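Local coordinates for NTF2 domain-containing protein (Chaetomium thermophilum, PDB 4X2H) that is of unknown function but has an NTF2-like fold and pairs with a second, different protein, probably as one half of a heterodimer, at residues D93-A105 / A114-T126. Residues are numbered along the deposited sequence; the frame is centred on the assembly and turned at random.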
# COMPACT_ATOMS: atom_id res chain seq x y z
N ASP B 93 4.24 -2.43 -5.25
CA ASP B 93 4.52 -1.06 -5.65
C ASP B 93 4.90 -0.28 -4.41
O ASP B 93 4.33 -0.50 -3.34
CB ASP B 93 3.30 -0.44 -6.33
CG ASP B 93 3.54 0.99 -6.77
OD1 ASP B 93 4.03 1.20 -7.90
OD2 ASP B 93 3.23 1.91 -5.99
N VAL B 94 5.86 0.62 -4.54
CA VAL B 94 6.33 1.40 -3.40
C VAL B 94 6.44 2.88 -3.75
O VAL B 94 6.91 3.24 -4.83
CB VAL B 94 7.69 0.89 -2.89
CG1 VAL B 94 8.75 0.94 -3.98
CG2 VAL B 94 8.13 1.67 -1.65
N HIS B 95 5.98 3.71 -2.82
CA HIS B 95 6.12 5.16 -2.87
C HIS B 95 6.84 5.65 -1.62
O HIS B 95 6.60 5.15 -0.53
CB HIS B 95 4.77 5.87 -2.94
CG HIS B 95 3.99 5.59 -4.19
ND1 HIS B 95 2.72 6.10 -4.39
CD2 HIS B 95 4.28 4.87 -5.29
CE1 HIS B 95 2.27 5.70 -5.57
NE2 HIS B 95 3.20 4.95 -6.13
N VAL B 96 7.70 6.64 -1.79
CA VAL B 96 8.30 7.33 -0.66
C VAL B 96 7.34 8.42 -0.20
O VAL B 96 6.97 9.30 -0.98
CB VAL B 96 9.67 7.93 -1.03
CG1 VAL B 96 10.24 8.75 0.13
CG2 VAL B 96 10.63 6.82 -1.44
N ILE B 97 6.93 8.35 1.07
CA ILE B 97 5.98 9.32 1.61
C ILE B 97 6.68 10.31 2.54
O ILE B 97 6.09 11.32 2.92
CB ILE B 97 4.83 8.62 2.37
CG1 ILE B 97 5.37 7.68 3.45
CG2 ILE B 97 3.96 7.87 1.37
CD1 ILE B 97 4.28 7.07 4.32
N ASN B 98 7.93 10.02 2.90
CA ASN B 98 8.78 11.00 3.54
C ASN B 98 10.24 10.71 3.23
O ASN B 98 10.83 9.80 3.80
CB ASN B 98 8.57 11.03 5.06
CG ASN B 98 9.31 12.17 5.73
OD1 ASN B 98 9.97 12.98 5.07
ND2 ASN B 98 9.20 12.25 7.05
N ALA B 99 10.80 11.48 2.31
CA ALA B 99 12.19 11.33 1.90
C ALA B 99 13.15 11.96 2.90
O ALA B 99 14.37 11.84 2.76
CB ALA B 99 12.40 11.93 0.52
N ASP B 100 12.60 12.63 3.91
CA ASP B 100 13.39 13.31 4.93
C ASP B 100 13.03 12.75 6.30
O ASP B 100 12.84 13.49 7.26
CB ASP B 100 13.15 14.82 4.89
CG ASP B 100 14.13 15.61 5.76
OD1 ASP B 100 15.25 15.10 6.03
OD2 ASP B 100 13.78 16.73 6.17
N TYR B 101 12.92 11.43 6.38
CA TYR B 101 12.53 10.78 7.63
C TYR B 101 13.63 10.97 8.67
O TYR B 101 14.79 10.69 8.40
CB TYR B 101 12.24 9.30 7.38
CG TYR B 101 11.71 8.58 8.60
CD1 TYR B 101 10.35 8.55 8.86
CD2 TYR B 101 12.57 7.95 9.48
CE1 TYR B 101 9.86 7.90 9.97
CE2 TYR B 101 12.09 7.30 10.60
CZ TYR B 101 10.74 7.28 10.84
OH TYR B 101 10.26 6.63 11.95
N ARG B 102 13.25 11.47 9.85
CA ARG B 102 14.22 11.85 10.87
C ARG B 102 14.00 11.23 12.24
O ARG B 102 14.84 11.39 13.13
CB ARG B 102 14.23 13.37 11.07
CG ARG B 102 14.38 14.18 9.81
CD ARG B 102 14.79 15.60 10.13
NE ARG B 102 15.51 16.22 9.02
CZ ARG B 102 16.45 17.15 9.14
NH1 ARG B 102 16.80 17.59 10.35
NH2 ARG B 102 17.04 17.64 8.07
N PHE B 103 12.87 10.55 12.45
CA PHE B 103 12.58 10.10 13.80
C PHE B 103 13.59 9.05 14.26
O PHE B 103 13.83 8.06 13.58
CB PHE B 103 11.17 9.53 13.94
CG PHE B 103 10.85 9.11 15.34
CD1 PHE B 103 10.58 10.06 16.31
CD2 PHE B 103 10.89 7.78 15.71
CE1 PHE B 103 10.32 9.69 17.61
CE2 PHE B 103 10.63 7.39 17.02
CZ PHE B 103 10.34 8.36 17.97
N ALA B 104 14.18 9.32 15.43
CA ALA B 104 15.16 8.44 16.07
C ALA B 104 16.47 8.37 15.29
O ALA B 104 17.34 7.56 15.60
CB ALA B 104 14.57 7.04 16.26
N ALA B 105 16.62 9.22 14.28
CA ALA B 105 17.77 9.16 13.38
C ALA B 105 19.06 9.59 14.07
O ALA B 105 19.07 10.62 14.76
CB ALA B 105 17.52 10.04 12.16
N ALA B 114 21.15 13.52 2.36
CA ALA B 114 20.10 14.45 2.00
C ALA B 114 18.88 13.66 1.57
O ALA B 114 18.98 12.46 1.30
CB ALA B 114 20.55 15.38 0.89
N PRO B 115 17.71 14.31 1.51
CA PRO B 115 16.49 13.60 1.09
C PRO B 115 16.59 13.00 -0.31
O PRO B 115 15.78 12.14 -0.66
CB PRO B 115 15.43 14.70 1.15
CG PRO B 115 15.93 15.66 2.17
CD PRO B 115 17.42 15.67 2.01
N THR B 116 17.57 13.43 -1.10
CA THR B 116 17.74 12.93 -2.47
C THR B 116 18.67 11.72 -2.56
O THR B 116 18.88 11.18 -3.64
CB THR B 116 18.28 14.04 -3.40
OG1 THR B 116 19.46 14.62 -2.83
CG2 THR B 116 17.23 15.13 -3.61
N ASP B 117 19.22 11.29 -1.42
CA ASP B 117 20.18 10.18 -1.40
C ASP B 117 19.51 8.81 -1.36
O ASP B 117 20.18 7.79 -1.53
CB ASP B 117 21.13 10.32 -0.21
CG ASP B 117 22.30 11.24 -0.49
OD1 ASP B 117 22.33 11.89 -1.56
OD2 ASP B 117 23.21 11.33 0.36
N GLY B 118 18.20 8.78 -1.11
CA GLY B 118 17.46 7.53 -1.10
C GLY B 118 17.83 6.59 0.03
O GLY B 118 17.85 5.37 -0.16
N VAL B 119 18.11 7.15 1.20
CA VAL B 119 18.45 6.34 2.37
C VAL B 119 17.42 6.55 3.49
O VAL B 119 16.88 5.58 4.02
CB VAL B 119 19.87 6.68 2.89
CG1 VAL B 119 20.16 6.01 4.23
CG2 VAL B 119 20.91 6.26 1.85
N ARG B 120 17.15 7.80 3.82
CA ARG B 120 16.24 8.13 4.91
C ARG B 120 14.81 8.16 4.41
O ARG B 120 14.12 9.18 4.49
CB ARG B 120 16.63 9.47 5.54
CG ARG B 120 18.00 9.44 6.19
CD ARG B 120 18.27 10.65 7.07
NE ARG B 120 18.36 11.89 6.31
CZ ARG B 120 17.42 12.84 6.28
NH1 ARG B 120 16.29 12.72 6.97
NH2 ARG B 120 17.62 13.93 5.55
N MET B 121 14.36 7.01 3.92
CA MET B 121 13.06 6.88 3.28
C MET B 121 12.01 6.26 4.18
O MET B 121 12.23 5.19 4.76
CB MET B 121 13.17 6.01 2.03
CG MET B 121 14.14 6.50 0.98
SD MET B 121 14.17 5.38 -0.44
CE MET B 121 14.87 3.90 0.27
N MET B 122 10.86 6.93 4.29
CA MET B 122 9.65 6.32 4.81
C MET B 122 8.81 5.91 3.60
O MET B 122 8.49 6.76 2.76
CB MET B 122 8.88 7.28 5.70
CG MET B 122 7.56 6.76 6.20
SD MET B 122 6.73 8.02 7.19
CE MET B 122 6.54 7.13 8.73
N MET B 123 8.49 4.63 3.50
CA MET B 123 7.85 4.10 2.30
C MET B 123 6.46 3.53 2.57
O MET B 123 6.22 2.91 3.60
CB MET B 123 8.72 3.02 1.68
CG MET B 123 9.98 3.56 1.02
SD MET B 123 11.20 2.29 0.65
CE MET B 123 11.73 1.83 2.29
N ALA B 124 5.58 3.76 1.60
CA ALA B 124 4.28 3.09 1.54
C ALA B 124 4.35 1.98 0.52
O ALA B 124 4.50 2.23 -0.67
CB ALA B 124 3.18 4.08 1.18
N LEU B 125 4.26 0.74 0.99
CA LEU B 125 4.39 -0.44 0.15
C LEU B 125 3.06 -1.17 0.05
O LEU B 125 2.43 -1.42 1.07
CB LEU B 125 5.46 -1.38 0.72
CG LEU B 125 5.59 -2.77 0.09
CD1 LEU B 125 6.10 -2.69 -1.33
CD2 LEU B 125 6.50 -3.65 0.95
N THR B 126 2.64 -1.50 -1.16
CA THR B 126 1.46 -2.34 -1.36
C THR B 126 1.87 -3.62 -2.08
O THR B 126 2.69 -3.59 -3.01
CB THR B 126 0.35 -1.61 -2.14
OG1 THR B 126 -0.78 -2.47 -2.28
CG2 THR B 126 0.83 -1.17 -3.52
O HOH W 1 15.43 9.71 1.58
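Asp100 has CG anti to its own nitrogen (chi1 -169°), and the Arg120 chain bends at chi3 (-67°), which lays the two side chains side by side, with the guanidinium end-on to OD1. Arg120 NH1 and NH2 both donate to Asp100 OD1 in a salt bridge, NH2 to OD1 at 2.7 Å. The two planes stand 73° apart, yet OD1 lies in the guanidinium plane. Arg102 NE adds a third bond to OD1, from above the carboxylate. Arg120 NH1 also reaches Tyr101 O at 2.9 Å, above that carbonyl plane, and its NE is held by His113 O. Replacing Arg120 by an alanine is likely to take two of these three donors from Asp100 OD1 and the side-chain donor from Tyr101 O. Beyond this network Asp93 to Val96 pair antiparallel with Met123 to Thr126, 83-96 being an edge strand of the NTF2-like sheet within this chain. A classic beta bulge follows: Ile97 N (2.8 Å) and, weakly, Asn98 N both donate to Met122 O. Met122 CG lies 3.6 Å from Ile97 CG1. Its CE packs on Tyr101 CE1, and its SD makes an oblique Met-aromatic contact with that ring. On Met122's face Asp93, His95 and Asn98 hydrogen-bond to a partner protein. On the other, Val94 CG2 packs on Met123 CB, with helix 3-20 against Val94.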